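Side-chain contacts in rhizavidin (PDB 3EW1), which binds biotin with high affinity as a dimer, a secreted member of the avidin family from Rhizobium etli: residues B[83-88]-B[117-122]; B[19-24]-B[39-44]. All coordinates share one frame; numbering follows the deposited sequence.

Contact 1 (83-88 with 117-122) and contact 2 (19-24 with 39-44) lie side by side in one avidin-type antiparallel barrel, their centres about 10 Å apart, and both supply residues known to bind biotin: Asp-119 in contact 1, Asn-21, Tyr-41 and Asn-43 in contact 2. No biotin is bound to this chain. The two meet directly because strands 15-21 and 111-124 are neighbours: Asp-119 OD2 lies 3.0 Å from Asn-21 ND2, a weak hydrogen bond, and Thr-120 N reaches Gln-22 OE1 at 2.8 Å. Tyr-41 also meets the Trp-85 ring, so the inward-facing residues of both contacts line the same part of the barrel interior, probably the biotin pocket.

Contact 1: residues B[83-88]-B[117-122]; sequences TGWTGY and GQDTFQ
Trp-85 meets Asp-119 and Phe-121 across the inside of the barrel, in a buried contact that combines one hydrogen bond with an aromatic pair. The indole N-H makes the bond: NE1 lies 3.0 Å from Asp-119 OD2, nearly straight at 170°, with the oxygen in the indole plane. On the aspartate side the geometry is less regular: the N-H comes from above the carboxylate plane. Trp-85 CG sits anti to its carbonyl carbon (chi1 -64°), which sets the ring beside the backbone N, and chi2 of -108° turns the NE1 edge to Asp-119. Next to that bond Phe-121 offers its edge to the face of the five-membered ring in an offset edge-to-face pair, with centroids 5.5 Å apart. Its CZ comes within 3.8 Å of Trp-85 NE1. The other carboxylate oxygen, OD1, is bonded to Gln-22 and more weakly to Trp-102, so both oxygens of this biotin-binding aspartate are engaged. Strand 95-108 runs between the two strands in the sheet, so the contact reaches over it; Phe-68 of strand 65-71 stacks on Trp-85, and Tyr-41 of strand 36-42 touches all three side chains.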
loop_
_atom_site.group_PDB
_atom_site.type_symbol
_atom_site.label_atom_id
_atom_site.label_comp_id
_atom_site.label_asym_id
_atom_site.label_seq_id
_atom_site.Cartn_x
_atom_site.Cartn_y
_atom_site.Cartn_z
ATOM N N THR B 83 8.439 -0.556 1.356
ATOM C CA THR B 83 8.092 -1.767 0.621
ATOM C C THR B 83 6.607 -1.769 0.352
ATOM O O THR B 83 5.783 -1.364 1.204
ATOM C CB THR B 83 8.453 -2.965 1.463
ATOM O OG1 THR B 83 9.853 -3.019 1.713
ATOM C CG2 THR B 83 8.090 -4.243 0.760
ATOM N N GLY B 84 6.265 -2.255 -0.836
ATOM C CA GLY B 84 4.888 -2.363 -1.241
ATOM C C GLY B 84 4.682 -3.810 -1.623
ATOM O O GLY B 84 5.443 -4.321 -2.440
ATOM N N TRP B 85 3.642 -4.445 -1.090
ATOM C CA TRP B 85 3.264 -5.800 -1.484
ATOM C C TRP B 85 1.936 -5.762 -2.206
ATOM O O TRP B 85 1.016 -5.008 -1.841
ATOM C CB TRP B 85 3.095 -6.704 -0.271
ATOM C CG TRP B 85 4.277 -7.019 0.607
ATOM C CD1 TRP B 85 4.935 -8.233 0.677
ATOM C CD2 TRP B 85 4.841 -6.206 1.632
ATOM N NE1 TRP B 85 5.884 -8.202 1.669
ATOM C CE2 TRP B 85 5.879 -6.954 2.241
ATOM C CE3 TRP B 85 4.588 -4.898 2.074
ATOM C CZ2 TRP B 85 6.648 -6.462 3.292
ATOM C CZ3 TRP B 85 5.377 -4.401 3.104
ATOM C CH2 TRP B 85 6.382 -5.186 3.715
ATOM N N THR B 86 1.806 -6.625 -3.206
ATOM C CA THR B 86 0.539 -6.763 -3.935
ATOM C C THR B 86 0.326 -8.258 -4.145
ATOM O O THR B 86 1.280 -8.941 -4.468
ATOM C CB THR B 86 0.633 -6.001 -5.296
ATOM O OG1 THR B 86 1.230 -4.703 -5.099
ATOM C CG2 THR B 86 -0.745 -5.839 -5.910
ATOM N N GLY B 87 -0.903 -8.759 -3.972
ATOM C CA GLY B 87 -1.167 -10.184 -4.202
ATOM C C GLY B 87 -2.598 -10.512 -3.852
ATOM O O GLY B 87 -3.513 -9.692 -4.003
ATOM N N TYR B 88 -2.800 -11.757 -3.437
ATOM C CA TYR B 88 -4.154 -12.259 -3.214
ATOM C C TYR B 88 -4.168 -13.346 -2.151
ATOM O O TYR B 88 -3.148 -13.959 -1.886
ATOM C CB TYR B 88 -4.693 -12.828 -4.530
ATOM C CG TYR B 88 -3.764 -13.874 -5.165
ATOM C CD1 TYR B 88 -2.736 -13.503 -6.047
ATOM C CD2 TYR B 88 -3.889 -15.244 -4.845
ATOM C CE1 TYR B 88 -1.872 -14.479 -6.599
ATOM C CE2 TYR B 88 -3.044 -16.202 -5.383
ATOM C CZ TYR B 88 -2.058 -15.827 -6.261
ATOM O OH TYR B 88 -1.250 -16.794 -6.795
ATOM N N GLY B 117 10.875 -8.897 -5.191
ATOM C CA GLY B 117 10.826 -10.242 -4.607
ATOM C C GLY B 117 9.422 -10.785 -4.450
ATOM O O GLY B 117 8.460 -10.203 -4.921
ATOM N N GLN B 118 9.322 -11.918 -3.775
ATOM C CA GLN B 118 8.046 -12.535 -3.499
ATOM C C GLN B 118 7.994 -12.994 -2.062
ATOM O O GLN B 118 8.984 -13.523 -1.537
ATOM C CB GLN B 118 7.849 -13.762 -4.381
ATOM C CG GLN B 118 7.586 -13.483 -5.840
ATOM C CD GLN B 118 8.412 -14.409 -6.706
ATOM O OE1 GLN B 118 7.927 -15.433 -7.205
ATOM N NE2 GLN B 118 9.695 -14.080 -6.849
ATOM N N ASP B 119 6.826 -12.840 -1.439
ATOM C CA ASP B 119 6.586 -13.344 -0.085
ATOM C C ASP B 119 5.244 -14.047 -0.106
ATOM O O ASP B 119 4.315 -13.567 -0.743
ATOM C CB ASP B 119 6.425 -12.211 0.930
ATOM C CG ASP B 119 7.717 -11.643 1.414
ATOM O OD1 ASP B 119 8.809 -12.137 1.084
ATOM O OD2 ASP B 119 7.636 -10.640 2.152
ATOM N N THR B 120 5.144 -15.156 0.628
ATOM C CA THR B 120 3.867 -15.809 0.881
ATOM C C THR B 120 3.664 -15.901 2.382
ATOM O O THR B 120 4.507 -16.473 3.086
ATOM C CB THR B 120 3.829 -17.232 0.247
ATOM O OG1 THR B 120 3.917 -17.087 -1.166
ATOM C CG2 THR B 120 2.515 -18.000 0.607
ATOM N N PHE B 121 2.527 -15.374 2.845
ATOM C CA PHE B 121 2.175 -15.294 4.252
ATOM C C PHE B 121 1.181 -16.391 4.606
ATOM O O PHE B 121 0.167 -16.484 3.941
ATOM C CB PHE B 121 1.522 -13.914 4.528
ATOM C CG PHE B 121 2.470 -12.758 4.402
ATOM C CD1 PHE B 121 2.709 -12.142 3.156
ATOM C CD2 PHE B 121 3.178 -12.323 5.491
ATOM C CE1 PHE B 121 3.604 -11.043 3.030
ATOM C CE2 PHE B 121 4.075 -11.206 5.360
ATOM C CZ PHE B 121 4.287 -10.634 4.123
ATOM N N GLN B 122 1.447 -17.138 5.686
ATOM C CA GLN B 122 0.492 -18.120 6.203
ATOM C C GLN B 122 -0.288 -17.545 7.374
ATOM O O GLN B 122 0.292 -16.850 8.239
ATOM C CB GLN B 122 1.235 -19.366 6.716
ATOM C CG GLN B 122 2.090 -20.007 5.679
ATOM C CD GLN B 122 1.329 -20.484 4.459
ATOM O OE1 GLN B 122 0.229 -21.031 4.561
ATOM N NE2 GLN B 122 1.916 -20.285 3.292
#

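Contact 2: residues B[19-24]-B[39-44]; sequences WQNQSG and GQYVNR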
loop_
_atom_site.group_PDB
_atom_site.type_symbol
_atom_site.label_atom_id
_atom_site.label_comp_id
_atom_site.label_asym_id
_atom_site.label_seq_id
_atom_site.Cartn_x
_atom_site.Cartn_y
_atom_site.Cartn_z
ATOM N N TRP B 19 -0.241 -13.282 10.557
ATOM C CA TRP B 19 0.345 -13.896 9.376
ATOM C C TRP B 19 1.848 -13.982 9.562
ATOM O O TRP B 19 2.458 -13.110 10.239
ATOM C CB TRP B 19 0.015 -13.060 8.128
ATOM C CG TRP B 19 -1.449 -12.838 7.984
ATOM C CD1 TRP B 19 -2.188 -11.882 8.602
ATOM C CD2 TRP B 19 -2.386 -13.619 7.209
ATOM N NE1 TRP B 19 -3.507 -11.992 8.253
ATOM C CE2 TRP B 19 -3.658 -13.065 7.417
ATOM C CE3 TRP B 19 -2.259 -14.715 6.344
ATOM C CZ2 TRP B 19 -4.800 -13.556 6.813
ATOM C CZ3 TRP B 19 -3.402 -15.216 5.742
ATOM C CH2 TRP B 19 -4.663 -14.644 5.978
ATOM N N GLN B 20 2.437 -15.043 9.009
ATOM C CA GLN B 20 3.887 -15.255 9.012
ATOM C C GLN B 20 4.362 -15.580 7.605
ATOM O O GLN B 20 3.796 -16.477 6.959
ATOM C CB GLN B 20 4.252 -16.409 9.947
ATOM C CG GLN B 20 5.742 -16.590 10.081
ATOM C CD GLN B 20 6.094 -17.904 10.726
ATOM O OE1 GLN B 20 6.854 -17.939 11.683
ATOM N NE2 GLN B 20 5.535 -19.001 10.201
ATOM N N ASN B 21 5.376 -14.883 7.089
ATOM C CA ASN B 21 5.925 -15.276 5.777
ATOM C C ASN B 21 7.061 -16.299 5.895
ATOM O O ASN B 21 7.436 -16.698 7.001
ATOM C CB ASN B 21 6.292 -14.080 4.869
ATOM C CG ASN B 21 7.555 -13.351 5.302
ATOM O OD1 ASN B 21 8.351 -13.848 6.080
ATOM N ND2 ASN B 21 7.726 -12.122 4.805
ATOM N N GLN B 22 7.576 -16.726 4.745
ATOM C CA GLN B 22 8.616 -17.749 4.675
ATOM C C GLN B 22 9.965 -17.362 5.296
ATOM O O GLN B 22 10.839 -18.235 5.509
ATOM C CB GLN B 22 8.782 -18.188 3.213
ATOM C CG GLN B 22 9.556 -17.209 2.303
ATOM C CD GLN B 22 8.808 -15.875 2.028
ATOM O OE1 GLN B 22 7.592 -15.854 1.851
ATOM N NE2 GLN B 22 9.550 -14.782 1.980
ATOM N N SER B 23 10.144 -16.063 5.566
ATOM C CA SER B 23 11.378 -15.536 6.142
ATOM C C SER B 23 11.240 -15.363 7.633
ATOM O O SER B 23 12.208 -14.961 8.338
ATOM C CB SER B 23 11.707 -14.176 5.528
ATOM O OG SER B 23 11.840 -14.253 4.128
ATOM N N GLY B 24 10.033 -15.625 8.128
ATOM C CA GLY B 24 9.775 -15.512 9.553
ATOM C C GLY B 24 9.228 -14.154 9.947
ATOM O O GLY B 24 8.940 -13.906 11.120
ATOM N N GLY B 39 -2.299 -2.195 10.209
ATOM C CA GLY B 39 -1.633 -3.217 10.968
ATOM C C GLY B 39 -0.228 -2.876 11.304
ATOM O O GLY B 39 0.161 -1.720 11.214
ATOM N N GLN B 40 0.543 -3.887 11.651
ATOM C CA GLN B 40 1.905 -3.727 12.126
ATOM C C GLN B 40 2.720 -4.847 11.567
ATOM O O GLN B 40 2.260 -5.976 11.547
ATOM C CB GLN B 40 1.974 -3.727 13.661
ATOM C CG GLN B 40 1.277 -2.546 14.322
ATOM C CD GLN B 40 2.003 -1.228 14.120
ATOM O OE1 GLN B 40 3.216 -1.183 14.180
ATOM N NE2 GLN B 40 1.241 -0.136 13.969
ATOM N N TYR B 41 3.903 -4.554 11.079
ATOM C CA TYR B 41 4.738 -5.559 10.471
ATOM C C TYR B 41 6.036 -5.678 11.276
ATOM O O TYR B 41 6.634 -4.660 11.692
ATOM C CB TYR B 41 5.028 -5.128 9.028
ATOM C CG TYR B 41 5.724 -6.159 8.168
ATOM C CD1 TYR B 41 7.094 -6.382 8.269
ATOM C CD2 TYR B 41 4.997 -6.896 7.217
ATOM C CE1 TYR B 41 7.726 -7.364 7.446
ATOM C CE2 TYR B 41 5.610 -7.814 6.398
ATOM C CZ TYR B 41 6.966 -8.045 6.520
ATOM O OH TYR B 41 7.549 -8.981 5.701
ATOM N N VAL B 42 6.477 -6.913 11.503
ATOM C CA VAL B 42 7.746 -7.164 12.209
ATOM C C VAL B 42 8.641 -7.964 11.271
ATOM O O VAL B 42 8.340 -9.116 10.907
ATOM C CB VAL B 42 7.617 -7.893 13.595
ATOM C CG1 VAL B 42 8.994 -7.992 14.249
ATOM C CG2 VAL B 42 6.686 -7.129 14.526
ATOM N N ASN B 43 9.723 -7.337 10.846
ATOM C CA ASN B 43 10.671 -7.914 9.939
ATOM C C ASN B 43 11.650 -8.804 10.701
ATOM O O ASN B 43 12.159 -8.414 11.751
ATOM C CB ASN B 43 11.407 -6.788 9.213
ATOM C CG ASN B 43 12.544 -7.278 8.390
ATOM O OD1 ASN B 43 12.416 -8.266 7.637
ATOM N ND2 ASN B 43 13.683 -6.590 8.488
ATOM N N ARG B 44 11.875 -10.003 10.162
ATOM C CA ARG B 44 12.854 -10.944 10.683
ATOM C C ARG B 44 13.696 -11.555 9.558
ATOM O O ARG B 44 14.329 -12.592 9.762
ATOM C CB ARG B 44 12.155 -12.042 11.488
ATOM C CG ARG B 44 11.453 -11.527 12.706
ATOM C CD ARG B 44 10.946 -12.644 13.561
ATOM N NE ARG B 44 10.188 -12.093 14.670
ATOM C CZ ARG B 44 8.902 -11.760 14.594
ATOM N NH1 ARG B 44 8.252 -11.943 13.458
ATOM N NH2 ARG B 44 8.275 -11.254 15.655
#
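Arg-44 holds the turn formed by residues 21 to 24 by a hydrogen bond from its guanidinium to a backbone carbonyl: NH1 donates a hydrogen bond to Gly-24 O at 3.1 Å, with an N-H...O angle of 150°. The nitrogen lies in the carbonyl plane, while the oxygen sits at the edge of the guanidinium, tilted somewhat from its plane. The side chain, extended from CG to NE, runs alongside the same carbonyl, with Arg-44 CD 3.4 Å from Gly-24 O. NH1 is also bonded to Thr-26 OG1, so one nitrogen ties together the turn and the start of strand 26-31. Cutting the side chain back to an alanine would take away the guanidinium, and Gly-24 O and Thr-26 OG1 would probably both lose the partner they share, and with it the hydrogen-bonded link between residues 24 and 44.

The turn is also braced from within. Residues 21 to 24 make a type I beta turn closed by Gly-24 N to Asn-21 O at 3.0 Å, and Asn-21 OD1 accepts from Ser-23 N at 2.9 Å, an Asx turn. With its CG between the backbone N and the carbonyl carbon (chi1 74°), the Asn-21 amide can reach the backbone ahead; Ser-25 N is a further donor to OD1.

Inside the barrel two biotin-binding residues come close: Asn-21 ND2 stands 3.3 Å from Tyr-41 OH, with the amide and ring planes 70° apart.

Strand 26-31 separates strands 15-21 and 36-42 in the sheet, so the contact spans it at one end of the barrel, with Tyr-41 lying on Met-27 and reaching Phe-121 of strand 111-124.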